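Alkaline phosphatase (Antarctic bacterium, PDB 2W5V) probably hydrolyses phosphate monoesters as a zinc- and magnesium-dependent alkaline phosphatase, working through a phosphoserine intermediate. Local coordinates at residues L31-N36 with V370-Q375; K35-L40 with N293-V298; Y98-G103 with A145-L150. The protein carries 1 engineered substitution. All coordinates share one frame; numbering follows the deposited sequence.

Overall arrangement
Contacts 1 and 2 share Lys35 and Asn36 and both start from the same N-terminal stretch: contact 1 lays the lead-in to strand 36-42 against the C-terminal end of helix 362-371, and contact 2 pairs that strand with strand 294-299 inside the central sheet. Their centres lie about 11 Å apart, and Pro34, Val370 and Thr371 pack directly on Val37 and Leu295. Contact 1 is partly exposed and bridged largely by water, whereas contact 2 is buried and joined by direct backbone bonds with aliphatic packing. Contact 3, partly buried and about 26 Å from contact 2 between centres, joins two loops beside the metal site, held by one antiparallel bridge, a tyrosine hydroxyl and tight turns.

Contact 1 (L31-N36 with V370-Q375); sequences LKTPKN and VTKWNQ
The C-terminal end of helix 362-371 meets the lead-in to strand 36-42 here, Pro34 and Thr33 lying against the last helical turn. Pro34 CG touches Val370 CG2 at 3.9 Å, the two side chains crossing at about a right angle, while Pro34 CD sits 3.2 Å from Val370 O. With OG1 beside the backbone N (chi1 -59°), Thr33 holds CG2 anti to that N, and this methyl comes 3.3 Å from Val370 O. Beyond the helix Lys372 takes a positive phi, and its extended chain crosses Thr33 so that CE comes 3.3 Å from Thr33 OG1. Waters bridge the two segments: one donates to Lys32 O and Val370 O, another to Pro34 O and Thr371 O, and a third links Thr33 OG1 with Lys372 NZ. Thr371 OG1 accepts from Trp373 N at 3.3 Å, an ST turn at the helix end, and it also bonds to the carbonyl of Ile367 in the preceding turn. The same hydroxyl oxygen lies over one face of the indole, offset toward the rim. Helix 114-120 packs against the Trp373 side chain. At the indole edge, a water in the ring plane accepts from Trp373 NE1 at 2.9 Å and donates to Lys35 O.

Contact 2 (K35-L40 with N293-V298); sequences KNVILL and NTLVIV
Asn36 holds CG anti to its carbonyl carbon (chi1 -49°), and Thr294 places OG1 in the same sense (chi1 -59°), both on one face of two parallel strands, where the turn about chi2 of Asn36 faces ND2 to the hydroxyl. Asn36 ND2 donates to Thr294 OG1 at 3.1 Å, with the oxygen close to the amide plane. Thr294 OG1 is also hydrogen-bonded to Asp291 at the end of helix 267-291, and Asn36 OD1 to the backbone N of Phe249 in the next strand. Strands 36-40 and 294-298 run 14° apart in direction. Asn293 O opens the ladder by accepting from both Lys35 N and Asn36 N. Leu295 N then bonds to Asn36 O, Ile38 N to Leu295 O at 2.8 Å, Ile297 N to Ile38 O, and Leu40 N to Ile297 O; the last three bonds lie nearly along the C=O axis. On the same face as the polar pair, Ile38 CD1 reaches Thr294 CG2 at 3.8 Å, and further along Leu40 CD1 meets Val298 CG2 at 4.0 Å; helix 267-291 covers this face. On the opposite face, Leu39 CD1 lies 3.7 Å from Ile297 CG2 and Val37 CG1 meets Ile297 CD1, the side that helix 362-371 packs on. These neighbouring strands belong to the centre of the large mixed sheet, sandwiched by helices as in the alkaline phosphatase fold. Chemically, the buried polar ends are satisfied inside the aliphatic sheet: OG1 takes an ND2 hydrogen and probably gives its own proton to the Asp291 carboxylate, while OD1 accepts from Phe249 N.

Contact 3 (Y98-G103 with A145-L150); sequences YNAAIG and ALNRGL
Tyr98 OH donates to Leu146 O at 2.7 Å, arriving in the carbonyl plane on a lone pair, and the oxygen in turn lies in the plane of the phenol at its edge. In Tyr98, which begins the type II turn to Ala101, chi1 of 60° sets CG between the backbone N and the carbonyl carbon; Ala101 CB lies over the centre of one ring face, 3.6 Å above the plane. A phenylalanine in place of Tyr98 would probably leave Leu146 O without this in-plane donor and weaken the tie between the two loops. Farther along, Ile102 and Ala145 form a single antiparallel hydrogen-bonded pair: Ala145 N reaches Ile102 O at 2.8 Å, and Ile102 N reaches Ala145 O at 3.1 Å. Arg148 N makes a weak bond to Ala100 O, bent to 124°. Ile102 CG1 packs 3.6 Å from Arg148 CA, and its CD1 touches Arg148 CB at 3.9 Å. Ala100 CB lies 3.8 Å from Asn147 ND2. The other end of that amide, Asn147 OD1, accepts from Gly149 N in an Asx turn, alongside the type I turn from Asn147 to Leu150 that leads into helix 151-158. The Arg148 chain is bent at chi3, and its NH1 forms a salt bridge with Asp83 and a hydrogen bond to a phosphate oxygen of the phosphoserine at position 84. The paired loops thus border the metal and phosphoserine site, the Arg148 side chain lying about 6 Å from bound zinc and magnesium ions and bonded to the phosphate, as the active-site arginine is in other alkaline phosphatases.

Contact 1 (L31-N36 with V370-Q375)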
loop_
_atom_site.group_PDB
_atom_site.type_symbol
_atom_site.label_atom_id
_atom_site.label_comp_id
_atom_site.label_asym_id
_atom_site.label_seq_id
_atom_site.Cartn_x
_atom_site.Cartn_y
_atom_site.Cartn_z
ATOM N N LEU B 31 -24.992 -2.842 4.430
ATOM C CA LEU B 31 -24.052 -3.933 4.671
ATOM C C LEU B 31 -24.563 -4.924 5.709
ATOM O O LEU B 31 -25.413 -4.598 6.530
ATOM C CB LEU B 31 -22.702 -3.385 5.135
ATOM C CG LEU B 31 -21.993 -2.377 4.233
ATOM C CD1 LEU B 31 -20.657 -2.005 4.858
ATOM C CD2 LEU B 31 -21.805 -2.953 2.840
ATOM N N LYS B 32 -24.028 -6.136 5.674
ATOM C CA LYS B 32 -24.343 -7.117 6.697
ATOM C C LYS B 32 -23.708 -6.688 8.012
ATOM O O LYS B 32 -22.762 -5.904 8.027
ATOM C CB LYS B 32 -23.826 -8.497 6.299
ATOM C CG LYS B 32 -24.309 -8.964 4.944
ATOM C CD LYS B 32 -24.403 -10.477 4.895
ATOM C CE LYS B 32 -23.073 -11.133 5.214
ATOM N NZ LYS B 32 -23.180 -12.622 5.231
ATOM N N THR B 33 -24.228 -7.219 9.111
ATOM C CA THR B 33 -23.755 -6.863 10.442
ATOM C C THR B 33 -22.973 -8.009 11.078
ATOM O O THR B 33 -23.522 -9.085 11.299
ATOM C CB THR B 33 -24.944 -6.496 11.338
ATOM O OG1 THR B 33 -25.653 -5.402 10.743
ATOM C CG2 THR B 33 -24.470 -6.093 12.735
ATOM N N PRO B 34 -21.683 -7.786 11.373
ATOM C CA PRO B 34 -20.894 -8.845 12.012
ATOM C C PRO B 34 -21.293 -9.013 13.468
ATOM O O PRO B 34 -21.549 -8.016 14.143
ATOM C CB PRO B 34 -19.457 -8.311 11.966
ATOM C CG PRO B 34 -19.546 -6.879 11.531
ATOM C CD PRO B 34 -20.972 -6.499 11.329
ATOM N N LYS B 35 -21.335 -10.251 13.941
ATOM C CA LYS B 35 -21.548 -10.518 15.359
ATOM C C LYS B 35 -20.236 -10.377 16.124
ATOM O O LYS B 35 -20.195 -9.814 17.223
ATOM C CB LYS B 35 -22.108 -11.925 15.540
ATOM C CG LYS B 35 -22.160 -12.416 16.988
ATOM C CD LYS B 35 -22.777 -13.815 17.059
ATOM C CE LYS B 35 -22.934 -14.293 18.492
ATOM N NZ LYS B 35 -23.762 -15.527 18.586
ATOM N N ASN B 36 -19.165 -10.884 15.524
ATOM C CA ASN B 36 -17.835 -10.878 16.123
ATOM C C ASN B 36 -16.858 -10.025 15.327
ATOM O O ASN B 36 -17.021 -9.837 14.122
ATOM C CB ASN B 36 -17.283 -12.303 16.175
ATOM C CG ASN B 36 -18.270 -13.294 16.752
ATOM O OD1 ASN B 36 -18.730 -13.137 17.877
ATOM N ND2 ASN B 36 -18.585 -14.335 15.986
ATOM N N VAL B 370 -20.331 -0.717 11.899
ATOM C CA VAL B 370 -20.781 -1.980 11.321
ATOM C C VAL B 370 -21.377 -2.951 12.346
ATOM O O VAL B 370 -22.278 -3.715 12.017
ATOM C CB VAL B 370 -19.677 -2.674 10.474
ATOM C CG1 VAL B 370 -19.165 -1.712 9.410
ATOM C CG2 VAL B 370 -18.538 -3.162 11.351
ATOM N N THR B 371 -20.888 -2.915 13.583
ATOM C CA THR B 371 -21.403 -3.808 14.622
ATOM C C THR B 371 -22.726 -3.308 15.188
ATOM O O THR B 371 -23.480 -4.081 15.766
ATOM C CB THR B 371 -20.462 -3.912 15.818
ATOM O OG1 THR B 371 -20.315 -2.615 16.415
ATOM C CG2 THR B 371 -19.101 -4.481 15.398
ATOM N N LYS B 372 -22.981 -2.012 15.046
ATOM C CA LYS B 372 -24.196 -1.389 15.591
ATOM C C LYS B 372 -24.288 -1.460 17.117
ATOM O O LYS B 372 -25.373 -1.351 17.699
ATOM C CB LYS B 372 -25.446 -1.957 14.898
ATOM C CG LYS B 372 -25.308 -1.853 13.367
ATOM C CD LYS B 372 -26.522 -2.326 12.588
ATOM C CE LYS B 372 -26.254 -2.163 11.092
ATOM N NZ LYS B 372 -27.423 -2.538 10.250
ATOM N N TRP B 373 -23.140 -1.611 17.771
ATOM C CA TRP B 373 -23.104 -1.574 19.229
ATOM C C TRP B 373 -23.534 -0.200 19.754
ATOM O O TRP B 373 -23.307 0.818 19.093
ATOM C CB TRP B 373 -21.697 -1.901 19.741
ATOM C CG TRP B 373 -21.269 -3.304 19.454
ATOM C CD1 TRP B 373 -22.081 -4.383 19.246
ATOM C CD2 TRP B 373 -19.925 -3.791 19.377
ATOM N NE1 TRP B 373 -21.326 -5.508 19.032
ATOM C CE2 TRP B 373 -19.998 -5.173 19.108
ATOM C CE3 TRP B 373 -18.670 -3.197 19.513
ATOM C CZ2 TRP B 373 -18.858 -5.968 18.958
ATOM C CZ3 TRP B 373 -17.536 -3.990 19.362
ATOM C CH2 TRP B 373 -17.641 -5.360 19.088
ATOM N N ASN B 374 -24.165 -0.176 20.928
ATOM C CA ASN B 374 -24.488 1.087 21.598
ATOM C C ASN B 374 -23.218 1.789 22.081
ATOM O O ASN B 374 -22.385 1.183 22.752
ATOM C CB ASN B 374 -25.412 0.862 22.798
ATOM C CG ASN B 374 -26.726 0.196 22.417
ATOM O OD1 ASN B 374 -27.049 -0.881 22.907
ATOM N ND2 ASN B 374 -27.486 0.835 21.543
ATOM N N GLN B 375 -23.069 3.064 21.745
ATOM C CA GLN B 375 -21.879 3.808 22.146
ATOM C C GLN B 375 -21.980 4.225 23.612
ATOM O O GLN B 375 -20.980 4.583 24.231
ATOM C CB GLN B 375 -21.702 5.050 21.274
ATOM C CG GLN B 375 -22.744 6.128 21.534
ATOM C CD GLN B 375 -22.565 7.348 20.643
ATOM O OE1 GLN B 375 -21.768 7.335 19.695
ATOM N NE2 GLN B 375 -23.305 8.413 20.945
HETATM O O HOH W 1 -23.118 -3.323 9.296
HETATM O O HOH W 2 -28.146 -5.050 11.853
HETATM O O HOH W 3 -23.116 -6.982 15.971
HETATM O O HOH W 4 -22.134 -8.138 18.220
#

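Contact 2 (K35-L40 with N293-V298)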
loop_
_atom_site.group_PDB
_atom_site.type_symbol
_atom_site.label_atom_id
_atom_site.label_comp_id
_atom_site.label_asym_id
_atom_site.label_seq_id
_atom_site.Cartn_x
_atom_site.Cartn_y
_atom_site.Cartn_z
ATOM N N LYS B 35 -21.335 -10.251 13.941
ATOM C CA LYS B 35 -21.548 -10.518 15.359
ATOM C C LYS B 35 -20.236 -10.377 16.124
ATOM O O LYS B 35 -20.195 -9.814 17.223
ATOM C CB LYS B 35 -22.108 -11.925 15.540
ATOM C CG LYS B 35 -22.160 -12.416 16.988
ATOM C CD LYS B 35 -22.777 -13.815 17.059
ATOM C CE LYS B 35 -22.934 -14.293 18.492
ATOM N NZ LYS B 35 -23.762 -15.527 18.586
ATOM N N ASN B 36 -19.165 -10.884 15.524
ATOM C CA ASN B 36 -17.835 -10.878 16.123
ATOM C C ASN B 36 -16.858 -10.025 15.327
ATOM O O ASN B 36 -17.021 -9.837 14.122
ATOM C CB ASN B 36 -17.283 -12.303 16.175
ATOM C CG ASN B 36 -18.270 -13.294 16.752
ATOM O OD1 ASN B 36 -18.730 -13.137 17.877
ATOM N ND2 ASN B 36 -18.585 -14.335 15.986
ATOM N N VAL B 37 -15.821 -9.540 16.000
ATOM C CA VAL B 37 -14.773 -8.774 15.344
ATOM C C VAL B 37 -13.403 -9.252 15.830
ATOM O O VAL B 37 -13.180 -9.410 17.031
ATOM C CB VAL B 37 -14.897 -7.280 15.658
ATOM C CG1 VAL B 37 -13.763 -6.513 14.991
ATOM C CG2 VAL B 37 -16.240 -6.748 15.198
ATOM N N ILE B 38 -12.505 -9.517 14.891
ATOM C CA ILE B 38 -11.117 -9.805 15.218
ATOM C C ILE B 38 -10.251 -8.740 14.558
ATOM O O ILE B 38 -10.284 -8.574 13.342
ATOM C CB ILE B 38 -10.697 -11.189 14.715
ATOM C CG1 ILE B 38 -11.580 -12.279 15.342
ATOM C CG2 ILE B 38 -9.223 -11.425 15.017
ATOM C CD1 ILE B 38 -11.464 -13.632 14.656
ATOM N N LEU B 39 -9.504 -7.996 15.364
ATOM C CA LEU B 39 -8.627 -6.955 14.850
ATOM C C LEU B 39 -7.168 -7.372 15.029
ATOM O O LEU B 39 -6.690 -7.513 16.151
ATOM C CB LEU B 39 -8.901 -5.643 15.585
ATOM C CG LEU B 39 -7.920 -4.523 15.271
ATOM C CD1 LEU B 39 -7.952 -4.182 13.779
ATOM C CD2 LEU B 39 -8.243 -3.310 16.119
ATOM N N LEU B 40 -6.469 -7.610 13.926
ATOM C CA LEU B 40 -5.078 -8.049 14.001
ATOM C C LEU B 40 -4.188 -6.889 13.603
ATOM O O LEU B 40 -4.387 -6.263 12.561
ATOM C CB LEU B 40 -4.829 -9.240 13.074
ATOM C CG LEU B 40 -5.772 -10.426 13.275
ATOM C CD1 LEU B 40 -5.636 -11.425 12.163
ATOM C CD2 LEU B 40 -5.493 -11.077 14.601
ATOM N N ASN B 293 -20.109 -15.131 10.552
ATOM C CA ASN B 293 -20.638 -13.984 11.291
ATOM C C ASN B 293 -19.526 -13.143 11.894
ATOM O O ASN B 293 -19.755 -12.390 12.845
ATOM C CB ASN B 293 -21.554 -14.451 12.427
ATOM C CG ASN B 293 -22.820 -15.107 11.926
ATOM O OD1 ASN B 293 -23.495 -14.581 11.041
ATOM N ND2 ASN B 293 -23.157 -16.262 12.496
ATOM N N THR B 294 -18.321 -13.277 11.349
ATOM C CA THR B 294 -17.147 -12.647 11.947
ATOM C C THR B 294 -16.421 -11.728 10.971
ATOM O O THR B 294 -16.111 -12.114 9.836
ATOM C CB THR B 294 -16.149 -13.714 12.453
ATOM O OG1 THR B 294 -16.791 -14.540 13.432
ATOM C CG2 THR B 294 -14.912 -13.065 13.067
ATOM N N LEU B 295 -16.149 -10.513 11.428
ATOM C CA LEU B 295 -15.384 -9.546 10.653
ATOM C C LEU B 295 -13.925 -9.592 11.087
ATOM O O LEU B 295 -13.615 -9.462 12.268
ATOM C CB LEU B 295 -15.947 -8.142 10.869
ATOM C CG LEU B 295 -15.074 -6.978 10.399
ATOM C CD1 LEU B 295 -15.060 -6.893 8.866
ATOM C CD2 LEU B 295 -15.543 -5.666 11.017
ATOM N N VAL B 296 -13.032 -9.788 10.132
ATOM C CA VAL B 296 -11.607 -9.784 10.418
ATOM C C VAL B 296 -10.974 -8.560 9.781
ATOM O O VAL B 296 -11.092 -8.351 8.574
ATOM C CB VAL B 296 -10.920 -11.032 9.856
ATOM C CG1 VAL B 296 -9.431 -10.980 10.142
ATOM C CG2 VAL B 296 -11.546 -12.306 10.432
ATOM N N ILE B 297 -10.307 -7.756 10.602
ATOM C CA ILE B 297 -9.619 -6.563 10.137
ATOM C C ILE B 297 -8.133 -6.704 10.421
ATOM O O ILE B 297 -7.740 -7.055 11.533
ATOM C CB ILE B 297 -10.115 -5.301 10.865
ATOM C CG1 ILE B 297 -11.625 -5.128 10.670
ATOM C CG2 ILE B 297 -9.353 -4.072 10.373
ATOM C CD1 ILE B 297 -12.274 -4.318 11.780
ATOM N N VAL B 298 -7.316 -6.438 9.411
ATOM C CA VAL B 298 -5.861 -6.500 9.553
ATOM C C VAL B 298 -5.260 -5.160 9.156
ATOM O O VAL B 298 -5.525 -4.649 8.058
ATOM C CB VAL B 298 -5.235 -7.576 8.642
ATOM C CG1 VAL B 298 -3.716 -7.524 8.746
ATOM C CG2 VAL B 298 -5.751 -8.979 9.001
#

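Contact 3 (Y98-G103 with A145-L150)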
loop_
_atom_site.group_PDB
_atom_site.type_symbol
_atom_site.label_atom_id
_atom_site.label_comp_id
_atom_site.label_asym_id
_atom_site.label_seq_id
_atom_site.Cartn_x
_atom_site.Cartn_y
_atom_site.Cartn_z
ATOM N N TYR B 98 -1.697 12.394 21.413
ATOM C CA TYR B 98 -0.265 12.690 21.385
ATOM C C TYR B 98 0.582 11.418 21.484
ATOM O O TYR B 98 0.171 10.458 22.129
ATOM C CB TYR B 98 0.108 13.699 22.493
ATOM C CG TYR B 98 -0.183 13.250 23.933
ATOM C CD1 TYR B 98 0.727 12.465 24.630
ATOM C CD2 TYR B 98 -1.351 13.632 24.587
ATOM C CE1 TYR B 98 0.482 12.053 25.924
ATOM C CE2 TYR B 98 -1.605 13.225 25.895
ATOM C CZ TYR B 98 -0.681 12.436 26.559
ATOM O OH TYR B 98 -0.906 12.019 27.859
ATOM N N ASN B 99 1.745 11.393 20.829
ATOM C CA ASN B 99 2.634 10.235 20.975
ATOM C C ASN B 99 2.879 9.946 22.450
ATOM O O ASN B 99 3.170 10.864 23.223
ATOM C CB ASN B 99 3.977 10.431 20.252
ATOM C CG ASN B 99 3.850 10.313 18.730
ATOM O OD1 ASN B 99 2.766 10.043 18.204
ATOM N ND2 ASN B 99 4.967 10.508 18.022
ATOM N N ALA B 100 2.755 8.670 22.811
ATOM C CA ALA B 100 2.928 8.164 24.176
ATOM C C ALA B 100 1.615 8.033 24.953
ATOM O O ALA B 100 1.572 7.387 25.995
ATOM C CB ALA B 100 3.953 8.989 24.968
ATOM N N ALA B 101 0.540 8.635 24.452
ATOM C CA ALA B 101 -0.750 8.532 25.140
ATOM C C ALA B 101 -1.287 7.106 25.100
ATOM O O ALA B 101 -1.178 6.432 24.079
ATOM C CB ALA B 101 -1.767 9.494 24.523
ATOM N N ILE B 102 -1.884 6.657 26.202
ATOM C CA ILE B 102 -2.521 5.344 26.242
ATOM C C ILE B 102 -3.985 5.499 26.624
ATOM O O ILE B 102 -4.303 5.706 27.801
ATOM C CB ILE B 102 -1.837 4.405 27.262
ATOM C CG1 ILE B 102 -0.366 4.198 26.895
ATOM C CG2 ILE B 102 -2.567 3.056 27.334
ATOM C CD1 ILE B 102 -0.148 3.347 25.645
ATOM N N GLY B 103 -4.867 5.411 25.631
ATOM C CA GLY B 103 -6.298 5.512 25.868
ATOM C C GLY B 103 -6.710 6.824 26.524
ATOM O O GLY B 103 -7.700 6.874 27.262
ATOM N N ALA B 145 -3.624 5.684 30.514
ATOM C CA ALA B 145 -2.433 6.206 31.170
ATOM C C ALA B 145 -1.890 7.404 30.409
ATOM O O ALA B 145 -2.005 7.475 29.197
ATOM C CB ALA B 145 -1.365 5.120 31.294
ATOM N N LEU B 146 -1.295 8.340 31.137
ATOM C CA LEU B 146 -0.787 9.570 30.549
ATOM C C LEU B 146 0.415 9.301 29.676
ATOM O O LEU B 146 0.696 10.051 28.748
ATOM C CB LEU B 146 -0.373 10.555 31.647
ATOM C CG LEU B 146 -1.517 11.124 32.467
ATOM C CD1 LEU B 146 -0.971 12.105 33.488
ATOM C CD2 LEU B 146 -2.491 11.793 31.535
ATOM N N ASN B 147 1.146 8.246 29.999
ATOM C CA ASN B 147 2.360 7.935 29.266
ATOM C C ASN B 147 2.601 6.437 29.180
ATOM O O ASN B 147 2.474 5.726 30.175
ATOM C CB ASN B 147 3.558 8.632 29.906
ATOM C CG ASN B 147 4.789 8.577 29.029
ATOM O OD1 ASN B 147 5.355 7.510 28.805
ATOM N ND2 ASN B 147 5.207 9.733 28.517
ATOM N N ARG B 148 2.949 5.968 27.983
ATOM C CA ARG B 148 3.118 4.541 27.726
ATOM C C ARG B 148 4.197 3.925 28.627
ATOM O O ARG B 148 4.249 2.709 28.808
ATOM C CB ARG B 148 3.529 4.338 26.264
ATOM C CG ARG B 148 4.868 4.994 25.946
ATOM C CD ARG B 148 5.294 4.762 24.512
ATOM N NE ARG B 148 5.533 3.349 24.241
ATOM C CZ ARG B 148 5.709 2.849 23.022
ATOM N NH1 ARG B 148 5.659 3.645 21.955
ATOM N NH2 ARG B 148 5.922 1.550 22.871
ATOM N N GLY B 149 5.074 4.768 29.163
ATOM C CA GLY B 149 6.141 4.310 30.036
ATOM C C GLY B 149 5.660 3.859 31.410
ATOM O O GLY B 149 6.396 3.197 32.146
ATOM N N LEU B 150 4.424 4.206 31.759
ATOM C CA LEU B 150 3.876 3.853 33.065
ATOM C C LEU B 150 3.369 2.416 33.078
ATOM O O LEU B 150 2.190 2.174 33.323
ATOM C CB LEU B 150 2.743 4.813 33.441
ATOM C CG LEU B 150 3.160 6.285 33.455
ATOM C CD1 LEU B 150 1.948 7.186 33.638
ATOM C CD2 LEU B 150 4.223 6.557 34.538
#